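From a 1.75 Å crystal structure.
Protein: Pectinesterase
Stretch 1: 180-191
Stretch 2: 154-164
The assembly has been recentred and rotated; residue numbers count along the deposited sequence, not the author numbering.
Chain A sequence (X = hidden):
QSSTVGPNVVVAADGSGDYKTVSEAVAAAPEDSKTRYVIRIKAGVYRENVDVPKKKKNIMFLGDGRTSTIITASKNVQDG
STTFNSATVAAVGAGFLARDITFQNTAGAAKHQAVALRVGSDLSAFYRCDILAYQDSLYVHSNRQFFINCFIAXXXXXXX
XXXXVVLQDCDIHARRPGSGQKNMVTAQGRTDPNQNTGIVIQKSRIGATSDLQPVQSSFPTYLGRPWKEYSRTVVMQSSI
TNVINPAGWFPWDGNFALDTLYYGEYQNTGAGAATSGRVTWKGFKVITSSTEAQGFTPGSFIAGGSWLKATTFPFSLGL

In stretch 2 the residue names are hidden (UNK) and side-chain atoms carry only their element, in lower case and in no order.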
# COMPACT_ATOMS: atom_id res chain seq x y z
N GLY A 180 24.24 4.26 -4.26
CA GLY A 180 24.19 5.39 -3.35
C GLY A 180 22.84 5.74 -2.74
O GLY A 180 22.75 6.68 -1.95
N GLN A 181 21.79 5.00 -3.09
CA GLN A 181 20.46 5.27 -2.55
C GLN A 181 20.18 4.58 -1.22
O GLN A 181 20.82 3.59 -0.87
CB GLN A 181 19.38 4.85 -3.56
CG GLN A 181 19.39 5.62 -4.87
CD GLN A 181 18.13 5.39 -5.69
OE1 GLN A 181 17.80 4.26 -6.06
NE2 GLN A 181 17.41 6.47 -5.98
N LYS A 182 19.21 5.13 -0.48
CA LYS A 182 18.78 4.58 0.81
C LYS A 182 17.27 4.32 0.75
O LYS A 182 16.51 5.18 0.31
CB LYS A 182 19.08 5.58 1.94
CG LYS A 182 20.55 5.71 2.29
CD LYS A 182 20.76 6.68 3.44
CE LYS A 182 20.59 8.12 3.01
NZ LYS A 182 21.66 8.55 2.06
N ASN A 183 16.84 3.13 1.19
CA ASN A 183 15.42 2.76 1.17
C ASN A 183 14.63 3.32 2.36
O ASN A 183 15.17 3.44 3.46
CB ASN A 183 15.25 1.23 1.16
CG ASN A 183 15.84 0.56 -0.08
OD1 ASN A 183 15.78 1.11 -1.18
ND2 ASN A 183 16.38 -0.64 0.10
N MET A 184 13.35 3.63 2.13
CA MET A 184 12.44 4.15 3.17
C MET A 184 11.09 3.45 2.97
O MET A 184 10.43 3.68 1.96
CB MET A 184 12.23 5.67 3.01
CG MET A 184 13.48 6.54 2.99
SD MET A 184 14.27 6.79 4.59
CE MET A 184 16.00 6.91 4.09
N VAL A 185 10.67 2.61 3.91
CA VAL A 185 9.40 1.89 3.77
C VAL A 185 8.16 2.81 3.68
O VAL A 185 7.28 2.56 2.85
CB VAL A 185 9.21 0.86 4.93
CG1 VAL A 185 7.89 0.10 4.76
CG2 VAL A 185 10.38 -0.12 4.94
N THR A 186 8.11 3.85 4.50
CA THR A 186 6.97 4.78 4.50
C THR A 186 7.34 6.27 4.44
O THR A 186 8.46 6.65 4.79
CB THR A 186 6.08 4.60 5.76
OG1 THR A 186 6.81 5.03 6.93
CG2 THR A 186 5.67 3.15 5.94
N ALA A 187 6.39 7.09 3.99
CA ALA A 187 6.52 8.55 3.91
C ALA A 187 5.11 9.13 4.08
O ALA A 187 4.46 9.52 3.11
CB ALA A 187 7.12 8.97 2.56
N GLN A 188 4.65 9.19 5.33
CA GLN A 188 3.30 9.68 5.65
C GLN A 188 3.19 11.22 5.62
O GLN A 188 4.03 11.92 6.18
CB GLN A 188 2.89 9.14 7.03
CG GLN A 188 1.39 8.90 7.22
CD GLN A 188 0.60 10.18 7.34
OE1 GLN A 188 1.02 11.12 8.02
NE2 GLN A 188 -0.56 10.23 6.70
N GLY A 189 2.15 11.72 4.96
CA GLY A 189 1.99 13.17 4.82
C GLY A 189 0.88 13.97 5.49
O GLY A 189 0.27 14.82 4.83
N ARG A 190 0.63 13.75 6.78
CA ARG A 190 -0.41 14.51 7.48
C ARG A 190 0.11 15.94 7.74
O ARG A 190 1.21 16.11 8.27
CB ARG A 190 -0.76 13.83 8.81
CG ARG A 190 -1.98 14.44 9.50
CD ARG A 190 -2.46 13.62 10.69
NE ARG A 190 -1.56 13.70 11.84
CZ ARG A 190 -1.96 13.71 13.11
NH1 ARG A 190 -3.25 13.65 13.40
NH2 ARG A 190 -1.07 13.79 14.08
N THR A 191 -0.67 16.95 7.36
CA THR A 191 -0.27 18.35 7.52
C THR A 191 -0.94 19.15 8.65
O THR A 191 -0.55 20.29 8.92
CB THR A 191 -0.49 19.15 6.21
OG1 THR A 191 -1.88 19.11 5.86
CG2 THR A 191 0.34 18.57 5.07
N UNK A 154 9.29 -2.41 -2.88
CA UNK A 154 9.76 -1.14 -3.40
C UNK A 154 11.09 -0.69 -2.79
O UNK A 154 11.75 -1.48 -2.11
N UNK A 155 11.48 0.56 -3.04
CA UNK A 155 12.74 1.11 -2.50
C UNK A 155 12.59 2.42 -1.72
O UNK A 155 12.49 2.41 -0.49
o UNK A 155 13.24 2.13 -4.67
c UNK A 155 13.80 1.32 -3.63
c UNK A 155 14.23 -0.03 -4.21
N UNK A 156 12.55 3.55 -2.43
CA UNK A 156 12.42 4.88 -1.81
C UNK A 156 10.96 5.35 -1.61
O UNK A 156 10.23 5.53 -2.58
c UNK A 156 13.00 7.34 -2.07
c UNK A 156 13.17 5.95 -2.67
c UNK A 156 14.65 5.60 -2.76
N UNK A 157 10.57 5.55 -0.35
CA UNK A 157 9.21 6.00 0.01
C UNK A 157 8.13 5.14 -0.67
O UNK A 157 7.16 5.69 -1.21
o UNK A 157 10.37 9.43 -0.57
c UNK A 157 10.07 8.43 0.12
o UNK A 157 10.59 8.19 1.22
c UNK A 157 8.99 7.47 -0.41
N UNK A 158 8.24 3.81 -0.61
CA UNK A 158 7.26 3.00 -1.34
C UNK A 158 5.82 2.81 -0.84
O UNK A 158 5.01 2.19 -1.53
c UNK A 158 7.37 -0.39 -0.45
c UNK A 158 9.00 -1.38 1.04
c UNK A 158 7.89 1.67 -1.82
c UNK A 158 9.88 -0.33 0.77
c UNK A 158 8.24 0.67 -0.74
c UNK A 158 9.49 0.69 -0.11
c UNK A 158 7.75 -1.41 0.43
N UNK A 159 5.49 3.37 0.32
CA UNK A 159 4.11 3.38 0.84
C UNK A 159 3.98 4.83 1.33
O UNK A 159 4.53 5.18 2.38
c UNK A 159 3.89 2.40 2.03
c UNK A 159 4.12 0.95 1.60
c UNK A 159 2.45 2.53 2.53
c UNK A 159 3.87 -0.09 2.70
N UNK A 160 3.28 5.69 0.58
CA UNK A 160 3.18 7.11 0.93
C UNK A 160 1.82 7.78 0.66
O UNK A 160 1.02 7.27 -0.12
c UNK A 160 4.01 8.02 -1.31
c UNK A 160 3.44 8.27 -4.05
c UNK A 160 4.28 7.88 0.17
c UNK A 160 4.05 6.90 -2.15
c UNK A 160 3.41 9.39 -3.22
c UNK A 160 3.77 7.02 -3.51
c UNK A 160 3.69 9.26 -1.86
N UNK A 161 1.58 8.94 1.29
CA UNK A 161 0.32 9.64 1.09
C UNK A 161 -0.36 10.09 2.37
O UNK A 161 0.24 10.04 3.45
N UNK A 162 -1.63 10.51 2.28
CA UNK A 162 -2.37 10.97 3.45
C UNK A 162 -3.73 10.31 3.69
O UNK A 162 -4.70 10.97 4.08
o UNK A 162 -2.48 12.59 5.80
c UNK A 162 -2.90 13.09 4.75
n UNK A 162 -3.67 14.17 4.73
c UNK A 162 -2.53 12.49 3.40
N UNK A 163 -3.82 9.00 3.47
CA UNK A 163 -5.06 8.27 3.71
C UNK A 163 -5.02 7.74 5.14
O UNK A 163 -4.02 7.92 5.85
c UNK A 163 -5.18 7.11 2.74
N UNK A 164 -6.12 7.12 5.58
CA UNK A 164 -6.20 6.47 6.89
C UNK A 164 -6.20 5.00 6.49
O UNK A 164 -7.23 4.48 6.03
c UNK A 164 -7.50 6.83 7.61
O HOH W 1 15.00 3.39 -6.35
O HOH W 2 -1.31 7.95 5.15

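Position 154 has no side-chain atoms and is glycine; a CB built on this backbone would lie 2.3 Å from the CB of position 158. Position 155 carries one carbon bearing an oxygen and a carbon. This fork fits threonine, since valine would bear two carbons. Thr155 OG1 lies 2.7 Å from water 1, which donates to Gln181 OE1 and so links the stretches, while Thr155 O accepts a hydrogen bond from Met184 N (3.0 Å).

At 156 the first of three carbons carries the other two, and there is no oxygen, so the residue is valine, not threonine. Val156 CG2 lies 3.6 Å from Lys182 O. Position 157 has two carbons, the second carrying two oxygens, which identifies aspartate. Its CA-to-CB bond points away overall, yet the carboxylate comes nearer to stretch 1, with Asp157 OD1 3.5 Å from Met184 CB and 3.8 Å from Ala187 CB.

One carbon followed by a six-carbon ring, without a hydroxyl, makes 158 phenylalanine. Val185 O lies over one face of the Phe158 ring, and Val185 CG1 approaches Phe158 CZ at 4.2 Å. Position 159 has four carbons forked at the first, one arm two carbons long; this is isoleucine, as leucine would fork at the second. Ile159 shares a face with Thr186, and Ile159 CB is 4.4 Å from Thr186 CG2.

A second unadorned six-carbon ring marks 160 as phenylalanine. Phe160 CB packs 3.9 Å from Ala187 CB, but the ring leads away from stretch 1. Position 161 lacks side-chain atoms, and its phi/psi of 132/-168° would jam a CB against the preceding carbonyl, so it is glycine. Position 162 has two carbons, the second carrying one oxygen and one nitrogen: asparagine. Asn162 OD1 accepts a hydrogen bond from Gln188 NE2 (3.2 Å). Positions 163 and 164 each have a single side-chain carbon and are alanines; Ala163 and Ala164 keep these methyls beyond reach of stretch 1.

The contact rests on parallel pairing. Ala187 N donates to Ile159 O (3.1 Å) and Gly189 N to Gly161 O (3.0 Å), with a weak bond from Gly161 N to Ala187 O (3.5 Å) between them. Where stretch 1 turns its corner at Val185, the pairing loosens to a weak bond from Ile159 N to Val185 O (3.2 Å). Water 2 accepts from Gln188 NE2 (2.9 Å) and donates to Ala163 O (2.8 Å), extending the link past the strands.

Stretch 2 (154-164) GTVDFIFGNAA
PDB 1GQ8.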